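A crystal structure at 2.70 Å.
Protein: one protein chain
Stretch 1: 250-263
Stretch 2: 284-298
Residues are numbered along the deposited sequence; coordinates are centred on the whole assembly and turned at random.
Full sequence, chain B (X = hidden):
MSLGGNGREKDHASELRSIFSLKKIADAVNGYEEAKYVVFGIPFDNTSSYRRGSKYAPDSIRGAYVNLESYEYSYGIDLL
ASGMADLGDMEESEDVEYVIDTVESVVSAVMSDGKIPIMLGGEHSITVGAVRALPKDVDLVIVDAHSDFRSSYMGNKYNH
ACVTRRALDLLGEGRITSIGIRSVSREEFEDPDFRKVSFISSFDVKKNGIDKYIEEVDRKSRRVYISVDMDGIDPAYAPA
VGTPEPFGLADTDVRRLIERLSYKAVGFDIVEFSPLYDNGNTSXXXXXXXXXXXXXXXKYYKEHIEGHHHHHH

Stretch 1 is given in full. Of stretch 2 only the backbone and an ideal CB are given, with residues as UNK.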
ATOM      1  N   ALA B 250     -13.267  16.230 -16.168  1.00 46.01           N
ATOM      2  CA  ALA B 250     -14.058  15.160 -15.577  1.00 45.42           C
ATOM      3  C   ALA B 250     -13.869  13.904 -16.417  1.00 44.54           C
ATOM      4  O   ALA B 250     -13.631  13.985 -17.605  1.00 44.90           O
ATOM      5  CB  ALA B 250     -15.525  15.572 -15.496  1.00 44.42           C
ATOM      6  N   ASP B 251     -13.976  12.741 -15.809  1.00 44.49           N
ATOM      7  CA  ASP B 251     -13.890  11.496 -16.574  1.00 44.95           C
ATOM      8  C   ASP B 251     -14.955  11.488 -17.669  1.00 44.45           C
ATOM      9  O   ASP B 251     -14.672  11.141 -18.811  1.00 45.06           O
ATOM     10  CB  ASP B 251     -13.997  10.279 -15.644  1.00 44.41           C
ATOM     11  CG  ASP B 251     -15.307  10.254 -14.861  1.00 47.99           C
ATOM     12  OD1 ASP B 251     -16.062  11.272 -14.912  1.00 48.05           O
ATOM     13  OD2 ASP B 251     -15.587   9.198 -14.199  1.00 51.31           O
ATOM     14  N   THR B 252     -16.163  11.917 -17.324  1.00 43.67           N
ATOM     15  CA  THR B 252     -17.210  12.167 -18.315  1.00 43.96           C
ATOM     16  C   THR B 252     -16.855  13.138 -19.454  1.00 44.10           C
ATOM     17  O   THR B 252     -17.392  13.024 -20.550  1.00 43.98           O
ATOM     18  CB  THR B 252     -18.447  12.688 -17.613  1.00 44.34           C
ATOM     19  OG1 THR B 252     -18.052  13.682 -16.636  1.00 42.36           O
ATOM     20  CG2 THR B 252     -19.101  11.509 -16.887  1.00 46.13           C
ATOM     21  N   ASP B 253     -15.970  14.104 -19.208  1.00 44.48           N
ATOM     22  CA  ASP B 253     -15.614  15.053 -20.270  1.00 45.09           C
ATOM     23  C   ASP B 253     -14.866  14.319 -21.382  1.00 45.02           C
ATOM     24  O   ASP B 253     -15.057  14.631 -22.554  1.00 46.29           O
ATOM     25  CB  ASP B 253     -14.778  16.248 -19.774  1.00 45.35           C
ATOM     26  CG  ASP B 253     -15.589  17.280 -18.950  1.00 47.70           C
ATOM     27  OD1 ASP B 253     -16.805  17.538 -19.217  1.00 48.96           O
ATOM     28  OD2 ASP B 253     -14.977  17.848 -18.007  1.00 48.43           O
ATOM     29  N   VAL B 254     -14.038  13.340 -21.019  1.00 43.29           N
ATOM     30  CA  VAL B 254     -13.225  12.667 -21.991  1.00 42.37           C
ATOM     31  C   VAL B 254     -14.099  11.691 -22.723  1.00 44.23           C
ATOM     32  O   VAL B 254     -13.868  11.400 -23.903  1.00 45.21           O
ATOM     33  CB  VAL B 254     -12.016  11.986 -21.350  1.00 41.66           C
ATOM     34  CG1 VAL B 254     -11.257  11.155 -22.337  1.00 39.43           C
ATOM     35  CG2 VAL B 254     -11.078  13.029 -20.768  1.00 40.26           C
ATOM     36  N   ARG B 255     -15.133  11.201 -22.042  1.00 45.16           N
ATOM     37  CA  ARG B 255     -16.008  10.191 -22.620  1.00 45.81           C
ATOM     38  C   ARG B 255     -16.811  10.849 -23.696  1.00 46.34           C
ATOM     39  O   ARG B 255     -16.968  10.300 -24.778  1.00 47.45           O
ATOM     40  CB  ARG B 255     -16.915   9.572 -21.549  1.00 46.37           C
ATOM     41  CG  ARG B 255     -18.003   8.611 -22.063  1.00 47.68           C
ATOM     42  CD  ARG B 255     -18.970   8.264 -20.926  1.00 48.55           C
ATOM     43  NE  ARG B 255     -20.075   7.358 -21.308  1.00 50.49           N
ATOM     44  CZ  ARG B 255     -21.321   7.770 -21.571  1.00 49.57           C
ATOM     45  NH1 ARG B 255     -21.584   9.057 -21.530  1.00 50.63           N
ATOM     46  NH2 ARG B 255     -22.293   6.911 -21.884  1.00 48.70           N
ATOM     47  N   ARG B 256     -17.291  12.050 -23.407  1.00 46.64           N
ATOM     48  CA  ARG B 256     -18.085  12.807 -24.354  1.00 46.41           C
ATOM     49  C   ARG B 256     -17.245  13.152 -25.564  1.00 45.76           C
ATOM     50  O   ARG B 256     -17.708  13.090 -26.683  1.00 47.05           O
ATOM     51  CB  ARG B 256     -18.666  14.055 -23.667  1.00 46.41           C
ATOM     52  CG  ARG B 256     -19.547  14.919 -24.534  1.00 47.77           C
ATOM     53  CD  ARG B 256     -20.856  14.254 -24.907  1.00 51.67           C
ATOM     54  NE  ARG B 256     -21.611  15.093 -25.827  1.00 57.96           N
ATOM     55  CZ  ARG B 256     -22.775  14.765 -26.373  1.00 59.31           C
ATOM     56  NH1 ARG B 256     -23.315  13.586 -26.118  1.00 58.94           N
ATOM     57  NH2 ARG B 256     -23.372  15.605 -27.211  1.00 61.58           N
ATOM     58  N   LEU B 257     -15.995  13.498 -25.342  1.00 45.56           N
ATOM     59  CA  LEU B 257     -15.082  13.769 -26.450  1.00 46.30           C
ATOM     60  C   LEU B 257     -14.960  12.583 -27.405  1.00 46.82           C
ATOM     61  O   LEU B 257     -14.901  12.753 -28.614  1.00 47.89           O
ATOM     62  CB  LEU B 257     -13.684  14.202 -25.960  1.00 45.66           C
ATOM     63  CG  LEU B 257     -12.738  14.669 -27.101  1.00 45.37           C
ATOM     64  CD1 LEU B 257     -11.793  15.737 -26.727  1.00 44.41           C
ATOM     65  CD2 LEU B 257     -11.963  13.537 -27.642  1.00 46.62           C
ATOM     66  N   ILE B 258     -14.950  11.385 -26.852  1.00 47.08           N
ATOM     67  CA  ILE B 258     -14.754  10.184 -27.618  1.00 47.26           C
ATOM     68  C   ILE B 258     -16.044   9.766 -28.288  1.00 48.16           C
ATOM     69  O   ILE B 258     -16.073   9.531 -29.496  1.00 48.74           O
ATOM     70  CB  ILE B 258     -14.197   9.063 -26.722  1.00 47.22           C
ATOM     71  CG1 ILE B 258     -12.824   9.489 -26.150  1.00 45.93           C
ATOM     72  CG2 ILE B 258     -14.088   7.764 -27.492  1.00 45.69           C
ATOM     73  CD1 ILE B 258     -12.284   8.621 -25.074  1.00 42.98           C
ATOM     74  N   GLU B 259     -17.104   9.652 -27.495  1.00 48.46           N
ATOM     75  CA  GLU B 259     -18.478   9.424 -27.982  1.00 49.14           C
ATOM     76  C   GLU B 259     -18.682  10.186 -29.324  1.00 49.34           C
ATOM     77  O   GLU B 259     -18.986   9.596 -30.356  1.00 48.88           O
ATOM     78  CB  GLU B 259     -19.416  10.020 -26.929  1.00 49.36           C
ATOM     79  CG  GLU B 259     -20.700   9.348 -26.687  1.00 51.62           C
ATOM     80  CD  GLU B 259     -21.607  10.139 -25.731  1.00 55.64           C
ATOM     81  OE1 GLU B 259     -21.595  11.388 -25.727  1.00 57.19           O
ATOM     82  OE2 GLU B 259     -22.352   9.505 -24.962  1.00 59.45           O
ATOM     83  N   ARG B 260     -18.456  11.499 -29.273  1.00 49.57           N
ATOM     84  CA  ARG B 260     -18.763  12.421 -30.343  1.00 50.15           C
ATOM     85  C   ARG B 260     -17.804  12.389 -31.544  1.00 49.52           C
ATOM     86  O   ARG B 260     -18.169  12.816 -32.621  1.00 49.65           O
ATOM     87  CB  ARG B 260     -18.781  13.827 -29.754  1.00 51.08           C
ATOM     88  CG  ARG B 260     -19.995  14.152 -28.894  1.00 52.51           C
ATOM     89  CD  ARG B 260     -21.281  14.297 -29.716  1.00 57.35           C
ATOM     90  NE  ARG B 260     -21.116  15.068 -30.956  1.00 61.02           N
ATOM     91  CZ  ARG B 260     -20.834  16.377 -31.017  1.00 64.55           C
ATOM     92  NH1 ARG B 260     -20.650  17.106 -29.911  1.00 63.40           N
ATOM     93  NH2 ARG B 260     -20.702  16.966 -32.200  1.00 64.77           N
ATOM     94  N   LEU B 261     -16.601  11.871 -31.354  1.00 49.07           N
ATOM     95  CA  LEU B 261     -15.568  11.942 -32.369  1.00 49.79           C
ATOM     96  C   LEU B 261     -15.054  10.608 -32.937  1.00 49.96           C
ATOM     97  O   LEU B 261     -14.211  10.606 -33.831  1.00 50.25           O
ATOM     98  CB  LEU B 261     -14.390  12.751 -31.827  1.00 49.05           C
ATOM     99  CG  LEU B 261     -14.281  14.220 -32.199  1.00 50.69           C
ATOM    100  CD1 LEU B 261     -15.615  14.876 -32.510  1.00 52.76           C
ATOM    101  CD2 LEU B 261     -13.596  14.964 -31.094  1.00 51.51           C
ATOM    102  N   SER B 262     -15.538   9.485 -32.422  1.00 50.23           N
ATOM    103  CA  SER B 262     -14.937   8.184 -32.753  1.00 50.75           C
ATOM    104  C   SER B 262     -15.342   7.741 -34.158  1.00 51.54           C
ATOM    105  O   SER B 262     -14.656   6.936 -34.770  1.00 52.32           O
ATOM    106  CB  SER B 262     -15.337   7.126 -31.749  1.00 48.86           C
ATOM    107  OG  SER B 262     -16.739   7.063 -31.722  1.00 51.45           O
ATOM    108  N   TYR B 263     -16.447   8.274 -34.663  1.00 51.78           N
ATOM    109  CA  TYR B 263     -16.873   7.994 -36.026  1.00 52.46           C
ATOM    110  C   TYR B 263     -15.948   8.564 -37.122  1.00 53.19           C
ATOM    111  O   TYR B 263     -15.975   8.112 -38.246  1.00 53.83           O
ATOM    112  CB  TYR B 263     -18.313   8.488 -36.225  1.00 52.61           C
ATOM    113  CG  TYR B 263     -18.459   9.965 -36.520  1.00 52.08           C
ATOM    114  CD1 TYR B 263     -18.347  10.915 -35.506  1.00 51.52           C
ATOM    115  CD2 TYR B 263     -18.755  10.409 -37.819  1.00 52.86           C
ATOM    116  CE1 TYR B 263     -18.494  12.269 -35.771  1.00 51.34           C
ATOM    117  CE2 TYR B 263     -18.914  11.768 -38.108  1.00 51.46           C
ATOM    118  CZ  TYR B 263     -18.778  12.691 -37.081  1.00 52.74           C
ATOM    119  OH  TYR B 263     -18.923  14.031 -37.353  1.00 52.69           O
ATOM    120  N   UNK B 284      -9.053   0.866 -14.846  1.00 44.29           N
ATOM    121  CA  UNK B 284     -10.436   0.532 -15.076  1.00 44.45           C
ATOM    122  C   UNK B 284     -11.093   1.640 -15.902  1.00 44.57           C
ATOM    123  O   UNK B 284     -11.887   1.384 -16.802  1.00 44.96           O
ATOM    124  CB  UNK B 284     -11.170   0.323 -13.750  1.00 44.45           C
ATOM    125  N   UNK B 285     -10.780   2.885 -15.588  1.00 44.26           N
ATOM    126  CA  UNK B 285     -11.249   3.979 -16.417  1.00 43.15           C
ATOM    127  C   UNK B 285     -10.598   3.843 -17.797  1.00 43.86           C
ATOM    128  O   UNK B 285     -11.278   4.004 -18.825  1.00 44.20           O
ATOM    129  CB  UNK B 285     -10.930   5.333 -15.779  1.00 43.15           C
ATOM    130  N   UNK B 286      -9.298   3.542 -17.840  1.00 42.76           N
ATOM    131  CA  UNK B 286      -8.652   3.363 -19.143  1.00 42.49           C
ATOM    132  C   UNK B 286      -9.331   2.288 -20.023  1.00 42.63           C
ATOM    133  O   UNK B 286      -9.509   2.484 -21.223  1.00 42.55           O
ATOM    134  CB  UNK B 286      -7.183   2.993 -18.930  1.00 42.49           C
ATOM    135  N   UNK B 287      -9.746   1.179 -19.413  1.00 42.14           N
ATOM    136  CA  UNK B 287     -10.414   0.119 -20.151  1.00 41.72           C
ATOM    137  C   UNK B 287     -11.806   0.531 -20.556  1.00 42.91           C
ATOM    138  O   UNK B 287     -12.271   0.179 -21.653  1.00 44.28           O
ATOM    139  CB  UNK B 287     -10.469  -1.164 -19.320  1.00 41.72           C
ATOM    140  N   UNK B 288     -12.493   1.262 -19.689  1.00 41.91           N
ATOM    141  CA  UNK B 288     -13.818   1.753 -20.029  1.00 42.12           C
ATOM    142  C   UNK B 288     -13.775   2.742 -21.216  1.00 42.25           C
ATOM    143  O   UNK B 288     -14.532   2.652 -22.167  1.00 41.30           O
ATOM    144  CB  UNK B 288     -14.449   2.421 -18.806  1.00 42.12           C
ATOM    145  N   UNK B 289     -12.838   3.671 -21.168  1.00 43.75           N
ATOM    146  CA  UNK B 289     -12.599   4.600 -22.278  1.00 44.21           C
ATOM    147  C   UNK B 289     -12.342   3.897 -23.610  1.00 44.96           C
ATOM    148  O   UNK B 289     -12.683   4.415 -24.669  1.00 46.01           O
ATOM    149  CB  UNK B 289     -11.409   5.502 -21.946  1.00 44.21           C
ATOM    150  N   UNK B 290     -11.751   2.709 -23.562  1.00 45.31           N
ATOM    151  CA  UNK B 290     -11.503   1.952 -24.790  1.00 45.26           C
ATOM    152  C   UNK B 290     -12.788   1.289 -25.272  1.00 44.94           C
ATOM    153  O   UNK B 290     -12.986   1.124 -26.462  1.00 44.87           O
ATOM    154  CB  UNK B 290     -10.415   0.900 -24.566  1.00 45.26           C
ATOM    155  N   UNK B 291     -13.652   0.901 -24.343  1.00 44.25           N
ATOM    156  CA  UNK B 291     -14.929   0.342 -24.720  1.00 44.69           C
ATOM    157  C   UNK B 291     -15.730   1.428 -25.383  1.00 45.31           C
ATOM    158  O   UNK B 291     -16.331   1.217 -26.439  1.00 45.77           O
ATOM    159  CB  UNK B 291     -15.670  -0.241 -23.515  1.00 44.69           C
ATOM    160  N   UNK B 292     -15.716   2.603 -24.762  1.00 45.25           N
ATOM    161  CA  UNK B 292     -16.478   3.739 -25.240  1.00 45.21           C
ATOM    162  C   UNK B 292     -16.103   4.136 -26.676  1.00 45.88           C
ATOM    163  O   UNK B 292     -16.968   4.465 -27.484  1.00 46.82           O
ATOM    164  CB  UNK B 292     -16.271   4.927 -24.298  1.00 45.21           C
ATOM    165  N   UNK B 293     -14.823   4.118 -26.997  1.00 45.67           N
ATOM    166  CA  UNK B 293     -14.420   4.444 -28.342  1.00 46.25           C
ATOM    167  C   UNK B 293     -14.986   3.461 -29.356  1.00 47.43           C
ATOM    168  O   UNK B 293     -15.631   3.871 -30.330  1.00 48.85           O
ATOM    169  CB  UNK B 293     -12.893   4.480 -28.436  1.00 46.25           C
ATOM    170  N   UNK B 294     -14.757   2.170 -29.136  1.00 47.10           N
ATOM    171  CA  UNK B 294     -15.220   1.156 -30.066  1.00 48.03           C
ATOM    172  C   UNK B 294     -16.748   1.178 -30.159  1.00 48.45           C
ATOM    173  O   UNK B 294     -17.294   1.270 -31.257  1.00 49.04           O
ATOM    174  CB  UNK B 294     -14.726  -0.227 -29.637  1.00 48.03           C
ATOM    175  N   UNK B 295     -17.420   1.117 -29.008  1.00 48.35           N
ATOM    176  CA  UNK B 295     -18.868   1.014 -28.963  1.00 48.95           C
ATOM    177  C   UNK B 295     -19.540   2.189 -29.642  1.00 49.75           C
ATOM    178  O   UNK B 295     -20.415   2.001 -30.472  1.00 50.98           O
ATOM    179  CB  UNK B 295     -19.345   0.909 -27.513  1.00 48.95           C
ATOM    180  N   UNK B 296     -19.150   3.403 -29.297  1.00 50.80           N
ATOM    181  CA  UNK B 296     -19.831   4.561 -29.866  1.00 52.14           C
ATOM    182  C   UNK B 296     -19.574   4.679 -31.364  1.00 53.57           C
ATOM    183  O   UNK B 296     -20.405   5.209 -32.110  1.00 55.11           O
ATOM    184  CB  UNK B 296     -19.383   5.840 -29.156  1.00 52.14           C
ATOM    185  N   UNK B 297     -18.423   4.196 -31.810  1.00 54.42           N
ATOM    186  CA  UNK B 297     -18.145   4.163 -33.237  1.00 55.50           C
ATOM    187  C   UNK B 297     -19.009   3.127 -33.959  1.00 56.66           C
ATOM    188  O   UNK B 297     -19.485   3.385 -35.066  1.00 58.09           O
ATOM    189  CB  UNK B 297     -16.663   3.867 -33.474  1.00 55.50           C
ATOM    190  N   UNK B 298     -19.215   1.970 -33.333  1.00 56.47           N
ATOM    191  CA  UNK B 298     -20.043   0.939 -33.914  1.00 56.98           C
ATOM    192  C   UNK B 298     -21.479   1.390 -33.976  1.00 57.14           C
ATOM    193  O   UNK B 298     -22.195   1.023 -34.918  1.00 57.94           O
ATOM    194  CB  UNK B 298     -19.925  -0.364 -33.120  1.00 56.98           C
TER

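The axes of helices 251-261 and 284-298 approach to 8.4 Å and cross at -30°, running in the same general direction. CA separations fall from 8.0 Å (Asp 251 CA to position 285 CA) to 4.9 Å (Tyr 263 CA to position 297 CA), so room for side chains shrinks toward the C-terminal end.

Position 284 has nothing of stretch 1 within 5.5 Å of its ideal CB, so stretch 1 sets no preference; it is Met, modelled as selenomethionine. At 285, CA-to-CB points toward stretch 1 across a wide gap, which favours a long side chain, apolar or polar. Leu 285 extends (chi1 t) until CD2 lies 4.1 Å from Asp 251 CB.

Positions 286, 287 and 288 are out of reach and unconstrained here; they are Ala, Ala and Lys.

At 289, the bond points sideways and the ideal CB is 4.5 Å from Ile 258 CD1. A branched or flexible apolar side chain such as Leu, Ile or Met could turn inward. Leu 289 does so with chi1 m: its CD2 lies 3.8 Å from Ile 258 CD1 and 4.0 Å from Val 254 CG1.

Position 290 points away and 291 is out of reach; they are Leu and Gln.

At 292, CB points toward stretch 1, 4.6 Å from Arg 255 CG and 4.8 Å from Ile 258 CG2. This aliphatic setting suits Val, Ile or Leu. Val 292 places CG1 3.9 Å from each of Arg 255 CG and Ile 258 CG2.

The ideal CB of 293 is already 3.6 Å from Ile 258 CG2, although its bond points sideways. An apolar chain that continues past the isoleucine would suit. Phe 293 takes chi1 t, with Ile 258 CG2 at the edge of its ring and CD1 3.6 Å from Ser 262 CB.

Position 294 points away and 295 sideways, without contact; they are Ile and Ala.

At 296, the ideal CB points toward stretch 1, 3.9 Å from both Glu 259 CA and Ser 262 OG. With the backbone so near, a small residue fits: Ala, Gly, or Ser to engage the hydroxyl. Ser 296 OG lies 2.8 Å from Ser 262 OG and donates its proton to Val 292 O at 2.8 Å.

At 297, the sideways CB is 3.6 Å from Ser 262 OG and 4.6 Å from Tyr 263 N. A long chain, perhaps with a donor for Ser 262 O, is plausible; Lys, Gln or Arg would serve. Arg 297 brings NE to 3.0 Å from Ser 262 O.

Position 298 points away and is Glu.

Stretch 2 (284-298) MLAAKLLQVFIASRE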
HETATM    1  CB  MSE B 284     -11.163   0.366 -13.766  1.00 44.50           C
HETATM    2  CG  MSE B 284     -12.546  -0.220 -13.923  1.00 48.86           C
HETATM    3 SE   MSE B 284     -12.437  -2.081 -14.618  1.00 61.99          SE
HETATM    4  CE  MSE B 284     -14.320  -2.537 -14.460  1.00 59.25           C
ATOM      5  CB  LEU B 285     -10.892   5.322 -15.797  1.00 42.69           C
ATOM      6  CG  LEU B 285     -11.162   6.556 -16.644  1.00 40.43           C
ATOM      7  CD1 LEU B 285     -12.602   6.643 -17.025  1.00 39.57           C
ATOM      8  CD2 LEU B 285     -10.809   7.719 -15.840  1.00 39.23           C
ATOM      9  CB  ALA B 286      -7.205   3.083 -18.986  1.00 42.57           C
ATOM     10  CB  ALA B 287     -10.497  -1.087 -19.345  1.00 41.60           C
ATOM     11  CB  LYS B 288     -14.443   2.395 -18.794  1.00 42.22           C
ATOM     12  CG  LYS B 288     -15.884   2.633 -18.887  1.00 44.15           C
ATOM     13  CD  LYS B 288     -16.606   1.315 -19.150  1.00 46.83           C
ATOM     14  CE  LYS B 288     -17.887   1.570 -19.887  1.00 46.57           C
ATOM     15  NZ  LYS B 288     -18.770   0.367 -19.793  1.00 48.70           N
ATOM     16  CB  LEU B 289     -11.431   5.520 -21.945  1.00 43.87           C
ATOM     17  CG  LEU B 289     -11.751   6.650 -20.963  1.00 43.50           C
ATOM     18  CD1 LEU B 289     -10.461   7.390 -20.654  1.00 43.26           C
ATOM     19  CD2 LEU B 289     -12.848   7.606 -21.485  1.00 40.18           C
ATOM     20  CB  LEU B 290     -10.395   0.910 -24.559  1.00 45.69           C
ATOM     21  CG  LEU B 290     -10.428  -0.366 -25.379  1.00 45.95           C
ATOM     22  CD1 LEU B 290      -9.979  -0.020 -26.761  1.00 48.87           C
ATOM     23  CD2 LEU B 290      -9.517  -1.373 -24.739  1.00 47.84           C
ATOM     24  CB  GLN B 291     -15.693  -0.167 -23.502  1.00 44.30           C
ATOM     25  CG  GLN B 291     -15.247  -1.522 -23.009  1.00 45.08           C
ATOM     26  CD  GLN B 291     -16.328  -2.224 -22.217  1.00 46.70           C
ATOM     27  OE1 GLN B 291     -17.075  -1.603 -21.433  1.00 44.65           O
ATOM     28  NE2 GLN B 291     -16.427  -3.531 -22.418  1.00 48.13           N
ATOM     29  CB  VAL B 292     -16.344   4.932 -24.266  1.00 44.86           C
ATOM     30  CG1 VAL B 292     -16.665   6.262 -24.942  1.00 44.46           C
ATOM     31  CG2 VAL B 292     -17.236   4.724 -23.100  1.00 43.34           C
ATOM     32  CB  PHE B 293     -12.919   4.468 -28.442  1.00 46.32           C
ATOM     33  CG  PHE B 293     -12.420   4.581 -29.827  1.00 46.82           C
ATOM     34  CD1 PHE B 293     -12.210   5.816 -30.397  1.00 47.76           C
ATOM     35  CD2 PHE B 293     -12.153   3.460 -30.569  1.00 47.51           C
ATOM     36  CE1 PHE B 293     -11.717   5.924 -31.682  1.00 48.05           C
ATOM     37  CE2 PHE B 293     -11.675   3.568 -31.864  1.00 48.98           C
ATOM     38  CZ  PHE B 293     -11.446   4.795 -32.413  1.00 46.92           C
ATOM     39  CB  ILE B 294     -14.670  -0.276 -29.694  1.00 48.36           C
ATOM     40  CG1 ILE B 294     -13.155  -0.332 -29.852  1.00 48.32           C
ATOM     41  CG2 ILE B 294     -15.287  -1.348 -30.528  1.00 46.82           C
ATOM     42  CD1 ILE B 294     -12.567  -1.581 -29.327  1.00 48.26           C
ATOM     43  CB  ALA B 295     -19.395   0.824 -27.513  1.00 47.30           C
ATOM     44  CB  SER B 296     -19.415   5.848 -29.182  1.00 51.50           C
ATOM     45  OG  SER B 296     -18.078   6.127 -29.499  1.00 52.99           O
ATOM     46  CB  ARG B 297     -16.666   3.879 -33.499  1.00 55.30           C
ATOM     47  CG  ARG B 297     -16.281   4.004 -34.938  1.00 54.43           C
ATOM     48  CD  ARG B 297     -14.779   4.086 -35.086  1.00 54.50           C
ATOM     49  NE  ARG B 297     -14.383   4.489 -36.438  1.00 54.70           N
ATOM     50  CZ  ARG B 297     -14.318   3.652 -37.462  1.00 54.90           C
ATOM     51  NH1 ARG B 297     -14.609   2.376 -37.270  1.00 54.03           N
ATOM     52  NH2 ARG B 297     -13.948   4.077 -38.664  1.00 56.28           N
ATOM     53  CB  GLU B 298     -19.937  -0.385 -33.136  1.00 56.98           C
ATOM     54  CG  GLU B 298     -18.632  -1.165 -33.358  1.00 57.39           C
ATOM     55  CD  GLU B 298     -18.402  -1.558 -34.812  1.00 58.04           C
ATOM     56  OE1 GLU B 298     -19.215  -2.299 -35.368  1.00 59.28           O
ATOM     57  OE2 GLU B 298     -17.394  -1.152 -35.402  1.00 59.63           O
TER
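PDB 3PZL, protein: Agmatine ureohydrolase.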